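Local coordinates for protein predicted phosphatase, HAD family (Clostridium acetobutylicum, PDB 3MC1) that is a predicted phosphatase of the HAD family, probably hydrolysing phosphate esters at a metal-binding site, with its natural substrate unestablished, at residues Gly21-Val26 against Ser42-Val47; Lys27-Lys32 against Ile70-Asp75; Ile183-Gly188 against Asp208-Lys213. All blocks are in the same frame, centred on the assembly; numbering follows the deposited sequence.

Contact 1 of 3, residues Gly21-Val26 against Ser42-Val47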
# COMPACT_ATOMS: atom_id res chain seq x y z
N GLY A 21 1.79 10.51 9.36
CA GLY A 21 2.57 11.24 8.38
C GLY A 21 1.82 11.56 7.09
O GLY A 21 1.98 12.65 6.53
N ILE A 22 1.01 10.62 6.61
CA ILE A 22 0.26 10.83 5.38
C ILE A 22 -0.87 11.85 5.55
O ILE A 22 -1.02 12.74 4.73
CB ILE A 22 -0.32 9.48 4.86
CG1 ILE A 22 0.83 8.54 4.48
CG2 ILE A 22 -1.22 9.71 3.64
CD1 ILE A 22 0.39 7.13 4.09
N THR A 23 -1.65 11.73 6.62
CA THR A 23 -2.74 12.68 6.81
C THR A 23 -2.19 14.07 7.07
O THR A 23 -2.80 15.07 6.67
CB THR A 23 -3.68 12.26 7.97
OG1 THR A 23 -2.93 12.09 9.18
CG2 THR A 23 -4.41 10.95 7.62
N LYS A 24 -1.03 14.15 7.72
CA LYS A 24 -0.41 15.44 7.99
C LYS A 24 0.11 16.07 6.69
O LYS A 24 0.04 17.29 6.53
CB LYS A 24 0.71 15.30 9.02
CG LYS A 24 0.20 15.30 10.45
CD LYS A 24 1.31 15.15 11.48
CE LYS A 24 0.71 15.15 12.89
NZ LYS A 24 1.74 15.07 13.96
N SER A 25 0.60 15.25 5.77
CA SER A 25 1.10 15.76 4.49
C SER A 25 -0.07 16.27 3.65
O SER A 25 0.04 17.27 2.95
CB SER A 25 1.86 14.67 3.73
OG SER A 25 2.99 14.23 4.47
N VAL A 26 -1.20 15.57 3.72
CA VAL A 26 -2.39 15.98 2.98
C VAL A 26 -2.92 17.29 3.58
O VAL A 26 -3.26 18.21 2.84
CB VAL A 26 -3.48 14.90 3.05
CG1 VAL A 26 -4.74 15.36 2.31
CG2 VAL A 26 -2.95 13.60 2.46
N SER A 42 -10.13 12.38 9.30
CA SER A 42 -11.02 12.49 8.16
C SER A 42 -10.27 12.35 6.83
O SER A 42 -10.87 12.30 5.76
CB SER A 42 -11.78 13.82 8.19
OG SER A 42 -10.91 14.92 8.01
N LEU A 43 -8.94 12.29 6.91
CA LEU A 43 -8.12 12.15 5.72
C LEU A 43 -7.54 10.73 5.61
O LEU A 43 -6.67 10.48 4.78
CB LEU A 43 -6.98 13.18 5.73
CG LEU A 43 -7.41 14.65 5.76
CD1 LEU A 43 -6.18 15.55 5.80
CD2 LEU A 43 -8.26 14.94 4.53
N ASN A 44 -8.03 9.81 6.44
CA ASN A 44 -7.54 8.43 6.40
C ASN A 44 -7.75 7.78 5.05
O ASN A 44 -6.95 6.95 4.63
CB ASN A 44 -8.24 7.59 7.48
CG ASN A 44 -7.68 7.83 8.87
OD1 ASN A 44 -6.81 8.69 9.05
ND2 ASN A 44 -8.16 7.08 9.85
N LYS A 45 -8.83 8.16 4.36
CA LYS A 45 -9.15 7.59 3.05
C LYS A 45 -8.06 7.85 2.02
O LYS A 45 -8.05 7.22 0.96
CB LYS A 45 -10.48 8.14 2.53
CG LYS A 45 -10.42 9.59 2.10
CD LYS A 45 -10.72 10.53 3.25
CE LYS A 45 -12.22 10.76 3.38
NZ LYS A 45 -12.77 11.47 2.19
N PHE A 46 -7.16 8.78 2.32
CA PHE A 46 -6.05 9.12 1.43
C PHE A 46 -4.93 8.08 1.58
O PHE A 46 -3.97 8.07 0.81
CB PHE A 46 -5.49 10.50 1.78
CG PHE A 46 -6.08 11.64 0.98
CD1 PHE A 46 -5.45 12.10 -0.17
CD2 PHE A 46 -7.25 12.27 1.40
CE1 PHE A 46 -5.98 13.18 -0.90
CE2 PHE A 46 -7.78 13.35 0.69
CZ PHE A 46 -7.14 13.80 -0.46
N VAL A 47 -5.06 7.21 2.57
CA VAL A 47 -4.02 6.20 2.81
C VAL A 47 -4.27 4.94 2.00
O VAL A 47 -5.20 4.18 2.28
CB VAL A 47 -3.92 5.82 4.31
CG1 VAL A 47 -2.85 4.74 4.50
CG2 VAL A 47 -3.59 7.06 5.13
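Ile-22, Thr-23 and Val-26 pack against Leu-43, Phe-46 and Val-47 in a buried, mainly apolar contact, where helix 19-31 meets the loop that follows it in the helical cap region. Val-26 straddles two partners. Its CG1 sits over the centre of the Phe-46 ring, 3.8 Å from the centroid and 5° off the normal, a CH-pi contact. Val-26 CG1 is anti to the backbone N (chi1 178°), and it also lies 3.8 Å from Leu-43 CD1. The CG2 branch reaches Phe-46 CD1. Leu-43 CD1 goes further and touches the main chain, 3.5 Å from Thr-23 O. Thr-23 turns its methyl to the loop: CG2 is 3.6 Å from Asn-44 OD1 and also touches Leu-43 CB. Its OG1 instead bonds to Ala-19 O within the helix. At the other end Ile-22 CG2 meets Val-47 CG2 at 3.9 Å, and Ile-22 CD1 adds contacts to both Val-47 methyls. Ile-22 and Val-47 also touch Asp-12 of the sodium site. Helix 51-59 completes the packing: Phe-55 meets the Phe-46 ring edge-to-face, and Tyr-59 touches Leu-43. Tyr-73, Tyr-76 and Phe-77 of helix 63-81 lie on another part of helix 19-31.

Contact 2 of 3, residues Lys27-Lys32 against Ile70-Asp75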
# COMPACT_ATOMS: atom_id res chain seq x y z
N LYS A 27 -2.98 17.36 4.91
CA LYS A 27 -3.47 18.57 5.57
C LYS A 27 -2.57 19.75 5.21
O LYS A 27 -3.06 20.86 4.97
CB LYS A 27 -3.50 18.39 7.09
CG LYS A 27 -3.94 19.65 7.83
CD LYS A 27 -3.64 19.56 9.32
CE LYS A 27 -4.86 19.17 10.13
NZ LYS A 27 -5.84 20.30 10.24
N TYR A 28 -1.26 19.51 5.19
CA TYR A 28 -0.31 20.55 4.84
C TYR A 28 -0.57 21.05 3.42
O TYR A 28 -0.51 22.25 3.15
CB TYR A 28 1.13 20.03 4.91
CG TYR A 28 2.12 20.98 4.28
CD1 TYR A 28 2.55 22.12 4.96
CD2 TYR A 28 2.59 20.78 2.98
CE1 TYR A 28 3.41 23.04 4.37
CE2 TYR A 28 3.46 21.69 2.38
CZ TYR A 28 3.86 22.82 3.08
OH TYR A 28 4.69 23.74 2.49
N SER A 29 -0.86 20.10 2.53
CA SER A 29 -1.14 20.42 1.13
C SER A 29 -2.46 21.16 0.95
O SER A 29 -2.53 22.17 0.25
CB SER A 29 -1.16 19.14 0.30
OG SER A 29 -1.51 19.42 -1.05
N LEU A 30 -3.51 20.65 1.58
CA LEU A 30 -4.84 21.25 1.47
C LEU A 30 -4.87 22.67 2.04
O LEU A 30 -5.52 23.55 1.48
CB LEU A 30 -5.88 20.39 2.18
CG LEU A 30 -6.12 18.99 1.60
CD1 LEU A 30 -7.06 18.22 2.50
CD2 LEU A 30 -6.71 19.11 0.20
N ASN A 31 -4.17 22.87 3.16
CA ASN A 31 -4.11 24.18 3.80
C ASN A 31 -3.51 25.23 2.87
O ASN A 31 -3.77 26.42 3.04
CB ASN A 31 -3.30 24.10 5.10
CG ASN A 31 -4.05 23.39 6.21
OD1 ASN A 31 -5.13 22.84 5.99
ND2 ASN A 31 -3.48 23.40 7.41
N LYS A 32 -2.70 24.78 1.91
CA LYS A 32 -2.09 25.69 0.94
C LYS A 32 -3.16 26.16 -0.04
O LYS A 32 -2.96 27.12 -0.78
CB LYS A 32 -0.98 24.98 0.17
CG LYS A 32 0.26 24.66 0.98
CD LYS A 32 0.85 25.93 1.56
CE LYS A 32 2.25 25.69 2.07
NZ LYS A 32 3.13 25.27 0.95
N ILE A 70 -0.01 17.38 -4.99
CA ILE A 70 0.88 16.26 -4.71
C ILE A 70 2.26 16.78 -4.35
O ILE A 70 2.91 16.27 -3.44
CB ILE A 70 0.96 15.30 -5.92
CG1 ILE A 70 -0.36 14.53 -6.06
CG2 ILE A 70 2.13 14.33 -5.76
CD1 ILE A 70 -0.46 13.66 -7.32
N ASP A 71 2.71 17.83 -5.04
CA ASP A 71 4.01 18.40 -4.75
C ASP A 71 4.08 19.02 -3.36
O ASP A 71 5.10 18.87 -2.67
CB ASP A 71 4.39 19.44 -5.81
CG ASP A 71 4.74 18.80 -7.13
OD1 ASP A 71 5.35 17.71 -7.11
OD2 ASP A 71 4.41 19.38 -8.19
N TYR A 72 3.02 19.71 -2.93
CA TYR A 72 3.01 20.30 -1.59
C TYR A 72 3.08 19.17 -0.57
O TYR A 72 3.80 19.24 0.42
CB TYR A 72 1.74 21.10 -1.33
CG TYR A 72 1.60 22.38 -2.12
CD1 TYR A 72 2.70 23.19 -2.37
CD2 TYR A 72 0.36 22.79 -2.60
CE1 TYR A 72 2.57 24.39 -3.08
CE2 TYR A 72 0.21 23.97 -3.31
CZ TYR A 72 1.32 24.77 -3.55
OH TYR A 72 1.18 25.93 -4.27
N TYR A 73 2.29 18.14 -0.82
CA TYR A 73 2.24 16.97 0.04
C TYR A 73 3.67 16.46 0.23
O TYR A 73 4.12 16.24 1.35
CB TYR A 73 1.38 15.89 -0.63
CG TYR A 73 1.44 14.51 -0.01
CD1 TYR A 73 0.39 14.04 0.76
CD2 TYR A 73 2.53 13.66 -0.24
CE1 TYR A 73 0.40 12.75 1.28
CE2 TYR A 73 2.55 12.36 0.27
CZ TYR A 73 1.48 11.91 1.03
OH TYR A 73 1.45 10.62 1.50
N ARG A 74 4.39 16.30 -0.88
CA ARG A 74 5.76 15.79 -0.82
C ARG A 74 6.77 16.69 -0.12
O ARG A 74 7.72 16.18 0.46
CB ARG A 74 6.24 15.43 -2.23
CG ARG A 74 5.53 14.19 -2.75
CD ARG A 74 5.83 13.93 -4.21
NE ARG A 74 5.13 12.75 -4.71
CZ ARG A 74 5.11 12.39 -5.99
NH1 ARG A 74 5.74 13.12 -6.89
NH2 ARG A 74 4.45 11.30 -6.36
N ASP A 75 6.57 18.00 -0.18
CA ASP A 75 7.48 18.93 0.50
C ASP A 75 7.56 18.53 1.97
O ASP A 75 8.62 18.60 2.58
CB ASP A 75 6.98 20.38 0.43
CG ASP A 75 6.84 20.88 -0.99
OD1 ASP A 75 7.68 20.51 -1.84
OD2 ASP A 75 5.90 21.67 -1.24
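Ser-29 and Tyr-73 bring their CA atoms to 5.0 Å where helices 27-31 and 70-75 cross, with axes 7.9 Å apart and directions 131° from each other. Ser-29 is the small residue at this close point. Its CB lies 3.8 Å from Tyr-73 N, and its OG is 3.7 Å from Tyr-72 CB. The hydroxyl is hydrogen-bonded to Ala-69 O, one residue ahead of the second segment, so it ties the two helices together.

Lys-32 and Tyr-72 make the outer part of the contact. The lysine arches over one face of the ring. Lys-32 CB makes a CH-pi contact, 4.1 Å from the Tyr-72 centroid. Bends at chi2 (-59°), which turns CD, and at chi4 (62°), which turns NZ, bring the amine back over the far part of the same face. Lys-32 NZ is then 4.5 Å from the Tyr-72 centroid, an off-centre cation-pi contact. The amine also donates to Tyr-28 OH at 2.7 Å, so Tyr-28 helps to hold it above Tyr-72. Asp-75 OD2 lies at the edge of the Tyr-72 ring; its charge may favour the amine, though the two groups do not touch.

Tyr-28 turns its ring edge to the opposing backbone, with CE2 3.2 Å from Tyr-72 O. That oxygen also takes a weak bond from Asp-75 N. Tyr-28, Lys-32, Tyr-72 and Asp-75 also touch a crystal neighbour, which may influence their conformations. A small serine at the crossing with larger side chains beside it makes this a close helix-helix packing, consistent with the all-helical cap inserted after the first strand in many HAD phosphatases.

Contact 3 of 3, residues Ile183-Gly188 against Asp208-Lys213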
# COMPACT_ATOMS: atom_id res chain seq x y z
N ILE A 183 -5.76 -11.47 -0.27
CA ILE A 183 -6.11 -11.59 1.13
C ILE A 183 -6.22 -10.15 1.60
O ILE A 183 -5.24 -9.39 1.54
CB ILE A 183 -5.02 -12.26 1.98
CG1 ILE A 183 -4.74 -13.69 1.49
CG2 ILE A 183 -5.48 -12.30 3.45
CD1 ILE A 183 -3.66 -14.40 2.32
N GLY A 184 -7.41 -9.75 2.04
CA GLY A 184 -7.59 -8.40 2.52
C GLY A 184 -7.44 -8.42 4.03
O GLY A 184 -7.86 -9.37 4.69
N VAL A 185 -6.82 -7.38 4.59
CA VAL A 185 -6.65 -7.30 6.03
C VAL A 185 -7.49 -6.13 6.53
O VAL A 185 -7.56 -5.10 5.86
CB VAL A 185 -5.17 -7.12 6.43
CG1 VAL A 185 -4.33 -8.22 5.78
CG2 VAL A 185 -4.67 -5.74 6.02
N THR A 186 -8.12 -6.28 7.69
CA THR A 186 -8.96 -5.23 8.25
C THR A 186 -8.30 -4.40 9.34
O THR A 186 -8.94 -3.51 9.89
CB THR A 186 -10.29 -5.80 8.80
OG1 THR A 186 -10.01 -6.82 9.76
CG2 THR A 186 -11.15 -6.37 7.66
N TYR A 187 -7.05 -4.69 9.68
CA TYR A 187 -6.36 -3.92 10.71
C TYR A 187 -5.79 -2.64 10.10
O TYR A 187 -5.17 -1.83 10.78
CB TYR A 187 -5.25 -4.76 11.37
CG TYR A 187 -4.15 -5.25 10.45
CD1 TYR A 187 -3.14 -4.39 10.00
CD2 TYR A 187 -4.13 -6.58 10.02
CE1 TYR A 187 -2.13 -4.86 9.14
CE2 TYR A 187 -3.14 -7.05 9.17
CZ TYR A 187 -2.14 -6.19 8.73
OH TYR A 187 -1.19 -6.67 7.86
N GLY A 188 -6.02 -2.46 8.80
CA GLY A 188 -5.51 -1.28 8.12
C GLY A 188 -6.53 -0.18 7.96
O GLY A 188 -7.26 0.15 8.89
N ASP A 208 -1.57 -12.17 12.68
CA ASP A 208 -1.45 -13.60 12.95
C ASP A 208 -2.42 -14.37 12.05
O ASP A 208 -2.08 -15.44 11.54
CB ASP A 208 -1.75 -13.92 14.41
CG ASP A 208 -1.46 -15.38 14.75
OD1 ASP A 208 -0.31 -15.82 14.52
OD2 ASP A 208 -2.37 -16.07 15.24
N GLU A 209 -3.62 -13.83 11.88
CA GLU A 209 -4.62 -14.45 11.02
C GLU A 209 -4.09 -14.46 9.59
O GLU A 209 -4.36 -15.38 8.82
CB GLU A 209 -5.93 -13.65 11.06
CG GLU A 209 -6.71 -13.75 12.35
CD GLU A 209 -7.62 -14.96 12.40
OE1 GLU A 209 -8.77 -14.80 12.85
OE2 GLU A 209 -7.18 -16.06 12.00
N LEU A 210 -3.36 -13.40 9.24
CA LEU A 210 -2.78 -13.25 7.92
C LEU A 210 -1.75 -14.35 7.72
O LEU A 210 -1.71 -15.00 6.68
CB LEU A 210 -2.12 -11.86 7.80
CG LEU A 210 -1.38 -11.50 6.52
CD1 LEU A 210 -2.28 -11.67 5.30
CD2 LEU A 210 -0.90 -10.06 6.63
N HIS A 211 -0.92 -14.57 8.73
CA HIS A 211 0.11 -15.60 8.67
C HIS A 211 -0.52 -16.96 8.38
O HIS A 211 -0.12 -17.64 7.44
CB HIS A 211 0.87 -15.65 10.00
CG HIS A 211 2.07 -16.55 9.99
ND1 HIS A 211 2.00 -17.89 9.68
CD2 HIS A 211 3.38 -16.29 10.23
CE1 HIS A 211 3.21 -18.42 9.73
NE2 HIS A 211 4.06 -17.47 10.06
N LYS A 212 -1.51 -17.33 9.18
CA LYS A 212 -2.20 -18.61 9.03
C LYS A 212 -2.80 -18.79 7.64
O LYS A 212 -2.64 -19.85 7.02
CB LYS A 212 -3.33 -18.73 10.06
CG LYS A 212 -2.88 -18.63 11.51
CD LYS A 212 -4.08 -18.78 12.44
CE LYS A 212 -3.68 -18.70 13.91
NZ LYS A 212 -2.75 -19.79 14.29
N LYS A 213 -3.48 -17.75 7.17
CA LYS A 213 -4.13 -17.78 5.86
C LYS A 213 -3.16 -17.94 4.70
O LYS A 213 -3.45 -18.64 3.73
CB LYS A 213 -4.94 -16.50 5.66
CG LYS A 213 -5.94 -16.58 4.53
CD LYS A 213 -7.04 -17.58 4.88
CE LYS A 213 -8.26 -17.43 3.98
NZ LYS A 213 -9.35 -18.35 4.41
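Lys-213 N donates to Glu-209 O at 3.0 Å, a helical bond in the turn that carries Lys-213 to Ile-183. Across the contact the touching is by carbon atoms, apart from Tyr-187 OH. Ile-183 CD1 rests on the first carbons of the lysine, 3.9 Å from Lys-213 CG, and the amine extends past it. Leu-210 is the residue that meets three of the partners. Its CG is anti to the backbone N (chi1 177°). Leu-210 CD1 goes to Ile-183 and CD2 to Tyr-187 in the loop beyond the strand, with Val-185 touching both methyls. Leu-210 CD1 meets Ile-183 CG2 at 3.7 Å. Val-185 CG1 lies 4.0 Å from Leu-210 CD2 and about as far from CD1. Leu-210 CD2 continues to Tyr-187 OH at 3.6 Å, and these two side chains cross at about a right angle. That hydroxyl is hydrogen-bonded to Thr-14 O, in the loop after the first strand, so Tyr-187 links this packing to the presumed HAD motif. Val-185 CG2 lies over one face of the Tyr-187 ring, toward its rim.

Helix 208-213 runs almost antiparallel to strand 183-185, at 173°, with the axes 9.8 Å apart. The strand lies between strands 162-166 and 202-204 of the parallel sheet. Leu-210 also touches Ile-165 on strand 162-166 and Leu-94 on helix 91-101, while His-211 bonds to Ser-97 of that helix.

How the contacts relate
Contacts 1 and 2 belong to the same helical region and share helix 19-31. Their centres are 11 Å apart, and their segments alternate along the chain. Tyr-73 of contact 2 joins them by packing on Ile-22, Ser-25 and Val-26 of contact 1. Contact 3 comes later, where helix 207-215 packs on strand 182-185 of the core sheet. Its centre is 23 Å from that of contact 1 and 32 Å from that of contact 2, on the other side of the chain's centre from the latter. The sodium ion, held by Asp-10, Asp-12 and Asp-167, is near Val-47 of contact 1 and farther from Val-185 of contact 3. This fits a HAD phosphatase with its site between core and cap.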